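Local coordinates for putative antidote protein of plasmid maintenance system (Nostoc punctiforme, PDB 3CEC), which probably binds DNA through a helix-turn-helix domain and serves as the antidote of a plasmid maintenance (toxin-antitoxin) system, at residues Asn45-Glu50 with Gly54-Thr59. Sequence-based numbering, arbitrary orientation. Where two conformers were deposited one is given.
Sequences NQTIQE and GQRSIT
Glu50 and Arg56 carry the contact through a side-on salt bridge in which two guanidinium nitrogens share one carboxylate oxygen. Arg56 NE lies 2.6 Å from Glu50 OE1, nearly along its C-O axis, and Arg56 NH2 reaches the same OE1 at 2.7 Å, on the syn side but tilted out of the carboxylate plane. The two planes are 28° apart, nearly coplanar, with OE1 at the guanidinium edge. Arg56 is anti through chi1 and chi2, and the turn at chi3 (-64°) brings NE round to Glu50 OE1. In one of its two conformers Gln46, one turn earlier, donates from NE2 to Glu50 OE2 at 2.9 Å, from above the carboxylate plane, a hold that is therefore doubtful. An alanine here would remove both carboxylate oxygens and would probably leave the Arg56 guanidinium without its counter-charge and free to turn.

Backbone bonds add a second link: Gln55 N donates to Glu50 O at 2.8 Å, and Arg56 N adds a weak bond to that oxygen. Apolar packing is modest, with Arg56 CB against Glu50 CB at 3.6 Å and Arg56 CD touching Thr47 CG2 at 3.9 Å.

Gly54, with phi 70°, ends helix 45-52 in a Schellman motif. The contact holds the loop leading to helix 60-70 against helix 45-52, within a helix-turn-helix domain.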
ATOM      1  N   ASN A  45     -12.720  -5.614   6.906  1.00 11.05           N
ATOM      2  CA  ASN A  45     -12.066  -6.568   6.018  1.00  9.43           C
ATOM      3  C   ASN A  45     -11.889  -5.935   4.653  1.00  9.91           C
ATOM      4  O   ASN A  45     -10.848  -6.040   4.057  1.00 12.66           O
ATOM      5  CB  ASN A  45     -12.932  -7.817   5.918  1.00 11.37           C
ATOM      6  CG  ASN A  45     -12.295  -8.903   5.129  1.00 18.98           C
ATOM      7  OD1 ASN A  45     -11.090  -9.005   5.057  1.00 18.44           O
ATOM      8  ND2 ASN A  45     -13.124  -9.708   4.482  1.00 31.46           N
ATOM      9  N   GLN A  46     -12.935  -5.247   4.194  0.50 10.30           N
ATOM     10  CA  GLN A  46     -12.931  -4.584   2.906  0.50 10.94           C
ATOM     11  C   GLN A  46     -11.747  -3.641   2.802  0.50 10.13           C
ATOM     12  O   GLN A  46     -10.993  -3.663   1.842  0.50 10.00           O
ATOM     13  CB  GLN A  46     -14.244  -3.831   2.704  0.50 13.52           C
ATOM     14  CG  GLN A  46     -14.361  -3.193   1.363  0.50 20.59           C
ATOM     15  CD  GLN A  46     -14.572  -4.208   0.278  0.50 28.72           C
ATOM     16  OE1 GLN A  46     -15.085  -5.312   0.533  0.50 26.19           O
ATOM     17  NE2 GLN A  46     -14.186  -3.849  -0.952  0.50 19.73           N
ATOM     18  N   THR A  47     -11.556  -2.849   3.847  1.00 10.69           N
ATOM     19  CA  THR A  47     -10.505  -1.823   3.858  1.00 11.72           C
ATOM     20  C   THR A  47      -9.141  -2.513   3.689  1.00 11.96           C
ATOM     21  O   THR A  47      -8.318  -2.123   2.853  1.00 11.51           O
ATOM     22  CB  THR A  47     -10.549  -0.979   5.130  1.00 12.28           C
ATOM     23  OG1 THR A  47     -11.692  -0.135   5.090  1.00 13.41           O
ATOM     24  CG2 THR A  47      -9.232  -0.155   5.266  1.00 15.03           C
ATOM     25  N   ILE A  48      -8.930  -3.616   4.394  1.00 11.51           N
ATOM     26  CA  ILE A  48      -7.653  -4.338   4.308  1.00 11.86           C
ATOM     27  C   ILE A  48      -7.504  -4.952   2.934  1.00 10.90           C
ATOM     28  O   ILE A  48      -6.448  -4.932   2.327  1.00 12.41           O
ATOM     29  CB  ILE A  48      -7.507  -5.413   5.435  1.00 16.03           C
ATOM     30  CG1 ILE A  48      -7.270  -4.678   6.734  1.00 20.05           C
ATOM     31  CG2 ILE A  48      -6.325  -6.389   5.187  1.00 23.88           C
ATOM     32  CD1 ILE A  48      -6.064  -3.733   6.719  1.00 28.25           C
ATOM     33  N   GLN A  49      -8.595  -5.496   2.414  0.50 11.18           N
ATOM     34  CA  GLN A  49      -8.495  -6.158   1.132  0.50 10.40           C
ATOM     35  C   GLN A  49      -8.191  -5.137   0.031  0.50  9.73           C
ATOM     36  O   GLN A  49      -7.465  -5.453  -0.936  0.50 10.63           O
ATOM     37  CB  GLN A  49      -9.763  -6.954   0.818  0.50 10.66           C
ATOM     38  CG  GLN A  49      -9.542  -8.011  -0.232  0.50 12.14           C
ATOM     39  CD  GLN A  49      -8.520  -9.047   0.184  0.50 19.63           C
ATOM     40  OE1 GLN A  49      -8.704  -9.742   1.188  0.50 23.11           O
ATOM     41  NE2 GLN A  49      -7.442  -9.173  -0.598  0.50 19.16           N
ATOM     42  N   GLU A  50      -8.734  -3.921   0.182  1.00  9.30           N
ATOM     43  CA  GLU A  50      -8.490  -2.852  -0.805  1.00 11.13           C
ATOM     44  C   GLU A  50      -7.044  -2.428  -0.786  1.00 13.06           C
ATOM     45  O   GLU A  50      -6.482  -2.105  -1.825  1.00 15.14           O
ATOM     46  CB  GLU A  50      -9.443  -1.680  -0.651  1.00 10.17           C
ATOM     47  CG  GLU A  50     -10.866  -2.100  -1.001  1.00 13.52           C
ATOM     48  CD  GLU A  50     -11.913  -1.063  -0.571  1.00 19.77           C
ATOM     49  OE1 GLU A  50     -11.595  -0.171   0.250  1.00 20.93           O
ATOM     50  OE2 GLU A  50     -13.084  -1.180  -1.029  1.00 22.54           O
ATOM     51  N   GLY A  54      -4.158  -3.082  -3.852  1.00 17.91           N
ATOM     52  CA  GLY A  54      -3.596  -1.852  -4.398  1.00 19.44           C
ATOM     53  C   GLY A  54      -4.636  -0.865  -4.889  1.00 20.87           C
ATOM     54  O   GLY A  54      -4.335   0.019  -5.722  1.00 24.23           O
ATOM     55  N   GLN A  55      -5.858  -1.000  -4.376  1.00 16.62           N
ATOM     56  CA  GLN A  55      -6.962  -0.067  -4.673  1.00 17.39           C
ATOM     57  C   GLN A  55      -7.136   1.089  -3.690  1.00 17.70           C
ATOM     58  O   GLN A  55      -7.892   2.058  -3.916  1.00 21.10           O
ATOM     59  CB  GLN A  55      -8.288  -0.816  -4.706  1.00 19.96           C
ATOM     60  CG  GLN A  55      -8.362  -1.994  -5.628  1.00 28.12           C
ATOM     61  CD  GLN A  55      -9.599  -2.811  -5.309  1.00 34.47           C
ATOM     62  OE1 GLN A  55      -9.519  -3.917  -4.753  1.00 43.09           O
ATOM     63  NE2 GLN A  55     -10.766  -2.231  -5.586  1.00 47.82           N
ATOM     64  N   ARG A  56      -6.479   0.966  -2.553  1.00 14.10           N
ATOM     65  CA  ARG A  56      -6.591   1.937  -1.508  1.00 15.52           C
ATOM     66  C   ARG A  56      -5.193   2.199  -0.960  1.00 14.65           C
ATOM     67  O   ARG A  56      -4.412   1.280  -0.738  1.00 16.46           O
ATOM     68  CB  ARG A  56      -7.506   1.386  -0.391  1.00 15.94           C
ATOM     69  CG  ARG A  56      -7.622   2.221   0.830  1.00 20.71           C
ATOM     70  CD  ARG A  56      -8.591   1.612   1.832  1.00 21.19           C
ATOM     71  NE  ARG A  56      -9.952   1.569   1.303  1.00 23.78           N
ATOM     72  CZ  ARG A  56     -10.740   2.642   1.173  1.00 32.64           C
ATOM     73  NH1 ARG A  56     -10.312   3.846   1.545  1.00 30.29           N
ATOM     74  NH2 ARG A  56     -11.965   2.516   0.669  1.00 34.98           N
ATOM     75  N   SER A  57      -4.907   3.466  -0.740  1.00 12.46           N
ATOM     76  CA  SER A  57      -3.634   3.852  -0.132  1.00 10.57           C
ATOM     77  C   SER A  57      -3.659   3.689   1.370  1.00 11.44           C
ATOM     78  O   SER A  57      -4.710   3.863   2.025  1.00 14.29           O
ATOM     79  CB  SER A  57      -3.312   5.321  -0.420  1.00 16.39           C
ATOM     80  OG  SER A  57      -3.159   5.473  -1.803  1.00 21.84           O
ATOM     81  N   ILE A  58      -2.466   3.485   1.909  1.00 10.46           N
ATOM     82  CA  ILE A  58      -2.262   3.566   3.375  1.00 12.16           C
ATOM     83  C   ILE A  58      -2.498   5.004   3.834  1.00 12.85           C
ATOM     84  O   ILE A  58      -1.824   5.931   3.372  1.00 15.53           O
ATOM     85  CB  ILE A  58      -0.758   3.228   3.749  1.00 12.39           C
ATOM     86  CG1 ILE A  58      -0.366   1.792   3.353  1.00 18.59           C
ATOM     87  CG2 ILE A  58      -0.476   3.502   5.228  1.00 15.27           C
ATOM     88  CD1 ILE A  58      -1.090   0.791   4.038  1.00 15.69           C
ATOM     89  N   THR A  59      -3.426   5.181   4.761  1.00  8.72           N
ATOM     90  CA  THR A  59      -3.584   6.448   5.416  1.00  7.36           C
ATOM     91  C   THR A  59      -2.707   6.501   6.696  1.00  6.66           C
ATOM     92  O   THR A  59      -2.177   5.492   7.153  1.00  5.92           O
ATOM     93  CB  THR A  59      -5.042   6.610   5.884  1.00  6.85           C
ATOM     94  OG1 THR A  59      -5.350   5.521   6.745  1.00  7.83           O
ATOM     95  CG2 THR A  59      -6.025   6.682   4.678  1.00 11.97           C
TER